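Local atomic coordinates of alanine racemase 1 (Caldanaerobacter subterraneus subsp. tengcongensis MB4, PDB entry 4Y2W), a protein that belongs to the alanine racemase family, joining an N-terminal TIM-type barrel to a C-terminal, mainly beta domain, and forms a two-chain assembly. Residues A37-D42 with F63-T68; D42-G47 with P225-F230; A281-G286 with C319-T324. The protein carries 1 engineered substitution. One frame throughout, in Å; residues are numbered along the deposited sequence.

In the fold
Interactions 1 and 2 lie side by side in the N-terminal barrel, centres about 9 Å apart, sharing Asp42 and the short helix 40-45; along the chain their segments alternate. Interaction 1 pairs the first two barrel strands. Interaction 2 brings the turn after strand 34-38 against the loop after strand 222-224, the last of the barrel, which closes it against strand 34-38. Val38 N probably hydrogen-bonds to Pro225 O, and Val38 packs on Tyr44 and Gly226. Interaction 3 follows in the C-terminal mixed sheet, its centre about 34 Å from that of interaction 1 and about 28 Å from that of interaction 2. All three touch the second subunit, so both domains take part in the dimer.

Interaction 1 of 3, residues A37-D42 with F63-T68; sequences AVIKGD and FGVATT. With ALA (alanine), chain F.
Ala37 lies beside Phe63, and Val38 beside Gly64, in the parallel pairing of strands 34-38 and 62-65, the first two of the eight-stranded TIM-type barrel, linked by a beta-alpha-beta crossover through helix 48-58. Two backbone bonds fix the register: Gly64 N gives to Ala37 O at 2.9 Å, and Ile39 N gives to Gly64 O at 3.0 Å, so Gly64 is held through both its N-H and its carbonyl. Weaker CA-H...O contacts, from Phe63 to Ala37 O and from Val38 to Gly64 O, lie alongside.

The apolar contacts gather round the Phe63 ring. Ala37 CB meets Phe63 CD1 at 3.8 Å, and Ile39 CD1 approaches the same Phe63 CD1 obliquely at 3.5 Å. Ile39 gets there with CG1 set between the backbone N and the carbonyl carbon (chi1 57°) and the chain extended beyond. Leu55, Val51 and Ala52 of helix 48-58 cover this side.

Past the strand ends, Lys40 rests its CB on Ala66 CB, 3.9 Å away, while its amino end leads off into the ligand pocket. There Lys40 NZ makes a salt bridge with Asp317 OD2 of the second subunit and stands 3.7 Å from O of the bound alanine.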
loop_
_atom_site.group_PDB
_atom_site.type_symbol
_atom_site.label_atom_id
_atom_site.label_comp_id
_atom_site.label_asym_id
_atom_site.label_seq_id
_atom_site.Cartn_x
_atom_site.Cartn_y
_atom_site.Cartn_z
ATOM N N ALA A 37 12.728 11.994 15.509
ATOM C CA ALA A 37 12.336 10.702 14.943
ATOM C C ALA A 37 11.484 10.911 13.687
ATOM O O ALA A 37 10.364 11.416 13.764
ATOM C CB ALA A 37 11.579 9.878 15.973
ATOM N N VAL A 38 12.031 10.546 12.531
ATOM C CA VAL A 38 11.260 10.547 11.294
ATOM C C VAL A 38 10.364 9.316 11.341
ATOM O O VAL A 38 10.856 8.191 11.414
ATOM C CB VAL A 38 12.165 10.502 10.046
ATOM C CG1 VAL A 38 11.334 10.427 8.772
ATOM C CG2 VAL A 38 13.086 11.716 10.016
ATOM N N ILE A 39 9.055 9.537 11.336
ATOM C CA ILE A 39 8.086 8.443 11.368
ATOM C C ILE A 39 7.035 8.648 10.278
ATOM O O ILE A 39 5.860 8.310 10.453
ATOM C CB ILE A 39 7.430 8.293 12.763
ATOM C CG1 ILE A 39 6.750 9.594 13.205
ATOM C CG2 ILE A 39 8.473 7.881 13.789
ATOM C CD1 ILE A 39 5.927 9.459 14.469
ATOM N N LYS A 40 7.478 9.189 9.144
ATOM C CA LYS A 40 6.607 9.398 7.992
ATOM C C LYS A 40 6.197 8.076 7.358
ATOM O O LYS A 40 6.736 7.021 7.694
ATOM C CB LYS A 40 7.280 10.307 6.955
ATOM C CG LYS A 40 8.566 9.776 6.331
ATOM C CD LYS A 40 9.454 10.939 5.909
ATOM C CE LYS A 40 10.671 10.494 5.120
ATOM N NZ LYS A 40 10.322 10.310 3.688
ATOM N N GLY A 41 5.237 8.142 6.445
ATOM C CA GLY A 41 4.651 6.947 5.855
ATOM C C GLY A 41 4.120 6.002 6.918
ATOM O O GLY A 41 4.345 4.795 6.848
ATOM N N ASP A 42 3.427 6.559 7.911
ATOM C CA ASP A 42 2.851 5.777 9.006
ATOM C C ASP A 42 3.941 5.000 9.763
ATOM O O ASP A 42 3.833 3.791 9.995
ATOM C CB ASP A 42 1.753 4.843 8.470
ATOM C CG ASP A 42 0.814 4.359 9.556
ATOM O OD1 ASP A 42 0.536 5.132 10.489
ATOM O OD2 ASP A 42 0.345 3.207 9.474
ATOM N N PHE A 63 9.360 15.155 16.213
ATOM C CA PHE A 63 8.943 14.171 15.216
ATOM C C PHE A 63 8.982 14.784 13.824
ATOM O O PHE A 63 8.669 15.959 13.643
ATOM C CB PHE A 63 7.531 13.656 15.501
ATOM C CG PHE A 63 7.471 12.607 16.569
ATOM C CD1 PHE A 63 8.121 11.395 16.402
ATOM C CD2 PHE A 63 6.750 12.821 17.733
ATOM C CE1 PHE A 63 8.064 10.419 17.382
ATOM C CE2 PHE A 63 6.684 11.849 18.718
ATOM C CZ PHE A 63 7.344 10.647 18.542
ATOM N N GLY A 64 9.369 13.972 12.848
ATOM C CA GLY A 64 9.345 14.367 11.446
ATOM C C GLY A 64 8.303 13.566 10.690
ATOM O O GLY A 64 8.252 12.337 10.806
ATOM N N VAL A 65 7.467 14.266 9.925
ATOM C CA VAL A 65 6.487 13.624 9.055
ATOM C C VAL A 65 6.429 14.297 7.690
ATOM O O VAL A 65 6.866 15.437 7.522
ATOM C CB VAL A 65 5.077 13.616 9.675
ATOM C CG1 VAL A 65 5.042 12.696 10.883
ATOM C CG2 VAL A 65 4.629 15.025 10.039
ATOM N N ALA A 66 5.863 13.573 6.726
ATOM C CA ALA A 66 5.824 14.005 5.335
ATOM C C ALA A 66 4.690 14.983 5.044
ATOM O O ALA A 66 4.893 15.958 4.320
ATOM C CB ALA A 66 5.712 12.795 4.423
ATOM N N THR A 67 3.507 14.722 5.602
ATOM C CA THR A 67 2.296 15.472 5.246
ATOM C C THR A 67 1.562 16.099 6.434
ATOM O O THR A 67 1.841 15.807 7.602
ATOM C CB THR A 67 1.299 14.574 4.488
ATOM O OG1 THR A 67 0.860 13.511 5.342
ATOM C CG2 THR A 67 1.941 13.989 3.239
ATOM N N THR A 68 0.616 16.973 6.102
ATOM C CA THR A 68 -0.244 17.632 7.079
ATOM C C THR A 68 -1.091 16.625 7.859
ATOM O O THR A 68 -1.216 16.714 9.087
ATOM C CB THR A 68 -1.195 18.619 6.374
ATOM O OG1 THR A 68 -0.454 19.419 5.446
ATOM C CG2 THR A 68 -1.889 19.527 7.383
HETATM N N ALA F . 13.969 7.829 3.549
HETATM C CA ALA F . 13.832 9.232 3.042
HETATM C C ALA F . 13.507 9.284 1.541
HETATM O O ALA F . 12.934 10.262 1.058
HETATM C CB ALA F . 15.096 10.027 3.338
HETATM O OXT ALA F . 13.808 8.368 0.770
#

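Interaction 2 of 3, residues D42-G47 with P225-F230; sequences DAYGHG and PGIILF. With PO4 (phosphate ion), chain C.
The Phe230 ring meets Tyr44 along its CE2/CD2 side and His46 through CD1; the three form an aromatic cluster, with Tyr44, His46 and Ala43 O on the same side of the Phe230 plane. Phe230 CG is anti to the carbonyl carbon (chi1 -55°), which turns the ring toward residues 42-47. Tyr44 CD1 meets Phe230 CE2 at 3.3 Å, the ring planes 46° apart. At His46, Phe230 CD1 sits 3.5 Å above the imidazole plane, over its centre, with the planes inclined by 37°. Leu229 CB lies over the opposite face of Phe230, and Ile227 CA over a face of Tyr44.

These groups meet at the C-terminal ends of the first and last strands of the TIM-type barrel, where Tyr44 lines the pocket of the bound alanine. Tyr44 OH is 3.1 Å from O4 of a phosphate ion, probably from the crystallisation liquor, to which Gly226 N and Ile227 N give weak hydrogen bonds.

Further out, residues 42-45 form a left-handed helical turn. His46 ND1 gives to Tyr44 O at 2.8 Å, and only weakly to Ala43 O. The rings of His46 and Phe363 meet edge-to-face, and Val51 touches Ala43, His46 and Phe230.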
loop_
_atom_site.group_PDB
_atom_site.type_symbol
_atom_site.label_atom_id
_atom_site.label_comp_id
_atom_site.label_asym_id
_atom_site.label_seq_id
_atom_site.Cartn_x
_atom_site.Cartn_y
_atom_site.Cartn_z
ATOM N N ASP A 42 3.427 6.559 7.911
ATOM C CA ASP A 42 2.851 5.777 9.006
ATOM C C ASP A 42 3.941 5.000 9.763
ATOM O O ASP A 42 3.833 3.791 9.995
ATOM C CB ASP A 42 1.753 4.843 8.470
ATOM C CG ASP A 42 0.814 4.359 9.556
ATOM O OD1 ASP A 42 0.536 5.132 10.489
ATOM O OD2 ASP A 42 0.345 3.207 9.474
ATOM N N ALA A 43 4.992 5.726 10.140
ATOM C CA ALA A 43 6.148 5.157 10.830
ATOM C C ALA A 43 6.786 4.044 10.006
ATOM O O ALA A 43 7.129 2.984 10.534
ATOM C CB ALA A 43 5.751 4.651 12.214
ATOM N N TYR A 44 6.944 4.300 8.709
ATOM C CA TYR A 44 7.434 3.297 7.764
ATOM C C TYR A 44 6.651 1.990 7.918
ATOM O O TYR A 44 7.226 0.929 8.148
ATOM C CB TYR A 44 8.942 3.058 7.947
ATOM C CG TYR A 44 9.799 4.282 7.700
ATOM C CD1 TYR A 44 9.994 5.228 8.698
ATOM C CD2 TYR A 44 10.413 4.494 6.469
ATOM C CE1 TYR A 44 10.774 6.350 8.481
ATOM C CE2 TYR A 44 11.199 5.614 6.241
ATOM C CZ TYR A 44 11.374 6.541 7.254
ATOM O OH TYR A 44 12.151 7.656 7.043
ATOM N N GLY A 45 5.327 2.090 7.827
ATOM C CA GLY A 45 4.450 0.923 7.875
ATOM C C GLY A 45 4.266 0.244 9.226
ATOM O O GLY A 45 3.635 -0.811 9.297
ATOM N N HIS A 46 4.797 0.840 10.294
ATOM C CA HIS A 46 4.689 0.263 11.642
ATOM C C HIS A 46 3.472 0.787 12.419
ATOM O O HIS A 46 3.105 0.216 13.447
ATOM C CB HIS A 46 5.961 0.545 12.454
ATOM C CG HIS A 46 7.176 -0.184 11.966
ATOM N ND1 HIS A 46 7.759 0.072 10.745
ATOM C CD2 HIS A 46 7.931 -1.147 12.548
ATOM C CE1 HIS A 46 8.813 -0.709 10.588
ATOM N NE2 HIS A 46 8.943 -1.455 11.670
ATOM N N GLY A 47 2.858 1.867 11.933
ATOM C CA GLY A 47 1.758 2.535 12.638
ATOM C C GLY A 47 2.275 3.697 13.470
ATOM O O GLY A 47 2.933 3.493 14.487
ATOM N N PRO A 225 16.976 10.699 12.356
ATOM C CA PRO A 225 16.918 9.265 12.069
ATOM C C PRO A 225 15.518 8.819 11.659
ATOM O O PRO A 225 14.534 9.216 12.288
ATOM C CB PRO A 225 17.306 8.627 13.404
ATOM C CG PRO A 225 16.881 9.618 14.428
ATOM C CD PRO A 225 17.107 10.964 13.800
ATOM N N GLY A 226 15.442 7.998 10.615
ATOM C CA GLY A 226 14.172 7.458 10.133
ATOM C C GLY A 226 14.217 5.948 10.050
ATOM O O GLY A 226 14.000 5.263 11.049
ATOM N N ILE A 227 14.511 5.429 8.858
ATOM C CA ILE A 227 14.561 3.981 8.627
ATOM C C ILE A 227 15.424 3.250 9.656
ATOM O O ILE A 227 15.097 2.139 10.072
ATOM C CB ILE A 227 15.066 3.645 7.202
ATOM C CG1 ILE A 227 14.934 2.144 6.908
ATOM C CG2 ILE A 227 16.513 4.082 7.013
ATOM C CD1 ILE A 227 13.538 1.591 7.099
ATOM N N ILE A 228 16.513 3.883 10.076
ATOM C CA ILE A 228 17.442 3.273 11.023
ATOM C C ILE A 228 16.781 2.929 12.364
ATOM O O ILE A 228 17.176 1.973 13.027
ATOM C CB ILE A 228 18.682 4.172 11.226
ATOM C CG1 ILE A 228 19.856 3.355 11.772
ATOM C CG2 ILE A 228 18.356 5.365 12.118
ATOM C CD1 ILE A 228 21.196 4.016 11.531
ATOM N N LEU A 229 15.758 3.694 12.740
ATOM C CA LEU A 229 14.973 3.395 13.936
ATOM C C LEU A 229 14.184 2.086 13.807
ATOM O O LEU A 229 13.716 1.544 14.813
ATOM C CB LEU A 229 13.996 4.538 14.233
ATOM C CG LEU A 229 14.579 5.919 14.549
ATOM C CD1 LEU A 229 13.484 6.977 14.502
ATOM C CD2 LEU A 229 15.277 5.927 15.902
ATOM N N PHE A 230 14.036 1.586 12.578
ATOM C CA PHE A 230 13.221 0.400 12.305
ATOM C C PHE A 230 14.048 -0.811 11.846
ATOM O O PHE A 230 13.574 -1.657 11.083
ATOM C CB PHE A 230 12.114 0.775 11.310
ATOM C CG PHE A 230 11.286 1.945 11.769
ATOM C CD1 PHE A 230 10.300 1.777 12.737
ATOM C CD2 PHE A 230 11.525 3.223 11.279
ATOM C CE1 PHE A 230 9.553 2.856 13.186
ATOM C CE2 PHE A 230 10.780 4.306 11.728
ATOM C CZ PHE A 230 9.791 4.122 12.677
HETATM P P PO4 C . 16.302 8.408 6.648
HETATM O O1 PO4 C . 17.056 7.677 7.735
HETATM O O2 PO4 C . 17.202 8.641 5.453
HETATM O O3 PO4 C . 15.824 9.740 7.180
HETATM O O4 PO4 C . 15.116 7.573 6.214
#

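Interaction 3 of 3, residues A281-G286 with C319-T324; sequences ATIPVG and CMIDVT
Ala281 and Ile321 exchange two backbone hydrogen bonds, and Ile283 and Cys319 exchange two more, pairing strands 278-283 and 319-322 antiparallel in the mixed sheet of the C-terminal domain. Ala281 N to Ile321 O spans 3.0 Å and Ile283 N to Cys319 O 2.9 Å. Between these hydrogen-bonded pairs sits the non-hydrogen-bonded pair of Thr282 and Met320. The short strand axes make an angle of 143°, in keeping with a twisted sheet. Past strand 278-283 the chain turns at Pro284, the centre of an inverse gamma turn. At the end of the other strand, Asp322 opens an Asx turn: Thr324 N gives to Asp322 OD1 at 2.9 Å.

Apolar contacts fill the face carrying Ala281, Ile283, Cys319 and Ile321. Cys319 SG, set between its own backbone N and carbonyl carbon (chi1 66°), lies 3.6 Å from both Ile283 CG1 and Ile283 CD1. The tip of Ile283 also reaches Ile321 CG2, the two side chains crossing at about a right angle. Ala281 CB touches Ile321 CG1 and, at 3.9 Å, Val323 CG1. Leu257 packs on Ala281, Leu291 on Cys319, and Val308 on Ile321 and Val323.

On the other face, Thr282 and Met320 lie side by side and point the same way; Thr282 CG2 is 4.0 Å from Met320 SD. Thr282 OG1 gives a hydrogen bond to Arg138 O of the second subunit, and Met320 packs on Gly137 of that subunit. The chemistry thus divides across the sheet: aliphatic groups and a thiol pack within the domain on one face, while the other turns a hydroxyl and the Met320 side chain to the second subunit.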
loop_
_atom_site.group_PDB
_atom_site.type_symbol
_atom_site.label_atom_id
_atom_site.label_comp_id
_atom_site.label_asym_id
_atom_site.label_seq_id
_atom_site.Cartn_x
_atom_site.Cartn_y
_atom_site.Cartn_z
ATOM N N ALA A 281 1.429 -25.840 0.292
ATOM C CA ALA A 281 0.627 -25.056 1.215
ATOM C C ALA A 281 0.179 -23.768 0.532
ATOM O O ALA A 281 0.894 -23.216 -0.305
ATOM C CB ALA A 281 1.408 -24.750 2.481
ATOM N N THR A 282 -1.014 -23.307 0.887
ATOM C CA THR A 282 -1.517 -22.024 0.426
ATOM C C THR A 282 -1.539 -21.079 1.626
ATOM O O THR A 282 -1.909 -21.477 2.736
ATOM C CB THR A 282 -2.933 -22.157 -0.162
ATOM O OG1 THR A 282 -2.969 -23.250 -1.087
ATOM C CG2 THR A 282 -3.341 -20.886 -0.874
ATOM N N ILE A 283 -1.142 -19.831 1.406
ATOM C CA ILE A 283 -1.085 -18.853 2.487
ATOM C C ILE A 283 -1.845 -17.591 2.089
ATOM O O ILE A 283 -1.723 -17.118 0.957
ATOM C CB ILE A 283 0.369 -18.525 2.901
ATOM C CG1 ILE A 283 1.248 -18.224 1.676
ATOM C CG2 ILE A 283 0.964 -19.681 3.697
ATOM C CD1 ILE A 283 2.712 -18.011 2.010
ATOM N N PRO A 284 -2.634 -17.035 3.020
ATOM C CA PRO A 284 -3.528 -15.936 2.677
ATOM C C PRO A 284 -2.821 -14.579 2.652
ATOM O O PRO A 284 -3.253 -13.638 3.318
ATOM C CB PRO A 284 -4.578 -16.006 3.785
ATOM C CG PRO A 284 -3.803 -16.465 4.974
ATOM C CD PRO A 284 -2.722 -17.377 4.452
ATOM N N VAL A 285 -1.743 -14.487 1.875
ATOM C CA VAL A 285 -1.070 -13.218 1.631
ATOM C C VAL A 285 -0.756 -13.091 0.143
ATOM O O VAL A 285 -0.270 -14.033 -0.480
ATOM C CB VAL A 285 0.216 -13.061 2.481
ATOM C CG1 VAL A 285 1.294 -14.056 2.063
ATOM C CG2 VAL A 285 0.735 -11.628 2.401
ATOM N N GLY A 286 -1.051 -11.924 -0.420
ATOM C CA GLY A 286 -0.817 -11.668 -1.838
ATOM C C GLY A 286 -0.292 -10.267 -2.069
ATOM O O GLY A 286 0.148 -9.610 -1.127
ATOM N N CYS A 319 -0.808 -16.935 -2.014
ATOM C CA CYS A 319 0.205 -17.571 -2.849
ATOM C C CYS A 319 0.498 -18.967 -2.327
ATOM O O CYS A 319 0.123 -19.311 -1.206
ATOM C CB CYS A 319 1.487 -16.737 -2.901
ATOM S SG CYS A 319 2.350 -16.600 -1.322
ATOM N N MET A 320 1.161 -19.766 -3.157
ATOM C CA MET A 320 1.507 -21.135 -2.811
ATOM C C MET A 320 2.996 -21.283 -2.515
ATOM O O MET A 320 3.831 -20.595 -3.103
ATOM C CB MET A 320 1.116 -22.074 -3.946
ATOM C CG MET A 320 -0.368 -22.389 -3.996
ATOM S SD MET A 320 -1.392 -20.963 -4.387
ATOM C CE MET A 320 -0.980 -20.714 -6.117
ATOM N N ILE A 321 3.312 -22.200 -1.607
ATOM C CA ILE A 321 4.692 -22.507 -1.249
ATOM C C ILE A 321 4.909 -24.017 -1.208
ATOM O O ILE A 321 4.009 -24.769 -0.836
ATOM C CB ILE A 321 5.088 -21.889 0.114
ATOM C CG1 ILE A 321 3.985 -22.099 1.159
ATOM C CG2 ILE A 321 5.376 -20.405 -0.044
ATOM C CD1 ILE A 321 4.433 -21.864 2.589
ATOM N N ASP A 322 6.103 -24.454 -1.599
ATOM C CA ASP A 322 6.465 -25.868 -1.566
ATOM C C ASP A 322 6.992 -26.212 -0.182
ATOM O O ASP A 322 8.063 -25.751 0.211
ATOM C CB ASP A 322 7.525 -26.186 -2.629
ATOM C CG ASP A 322 7.758 -27.679 -2.795
ATOM O OD1 ASP A 322 7.505 -28.435 -1.836
ATOM O OD2 ASP A 322 8.193 -28.099 -3.886
ATOM N N VAL A 323 6.242 -27.032 0.548
ATOM C CA VAL A 323 6.612 -27.402 1.915
ATOM C C VAL A 323 6.981 -28.883 2.021
ATOM O O VAL A 323 6.925 -29.472 3.103
ATOM C CB VAL A 323 5.488 -27.042 2.914
ATOM C CG1 VAL A 323 5.222 -25.544 2.890
ATOM C CG2 VAL A 323 4.208 -27.810 2.616
ATOM N N THR A 324 7.382 -29.473 0.898
ATOM C CA THR A 324 7.686 -30.900 0.826
ATOM C C THR A 324 8.844 -31.320 1.733
ATOM O O THR A 324 8.837 -32.422 2.275
ATOM C CB THR A 324 8.030 -31.302 -0.616
ATOM O OG1 THR A 324 7.000 -30.833 -1.496
ATOM C CG2 THR A 324 8.170 -32.818 -0.742
#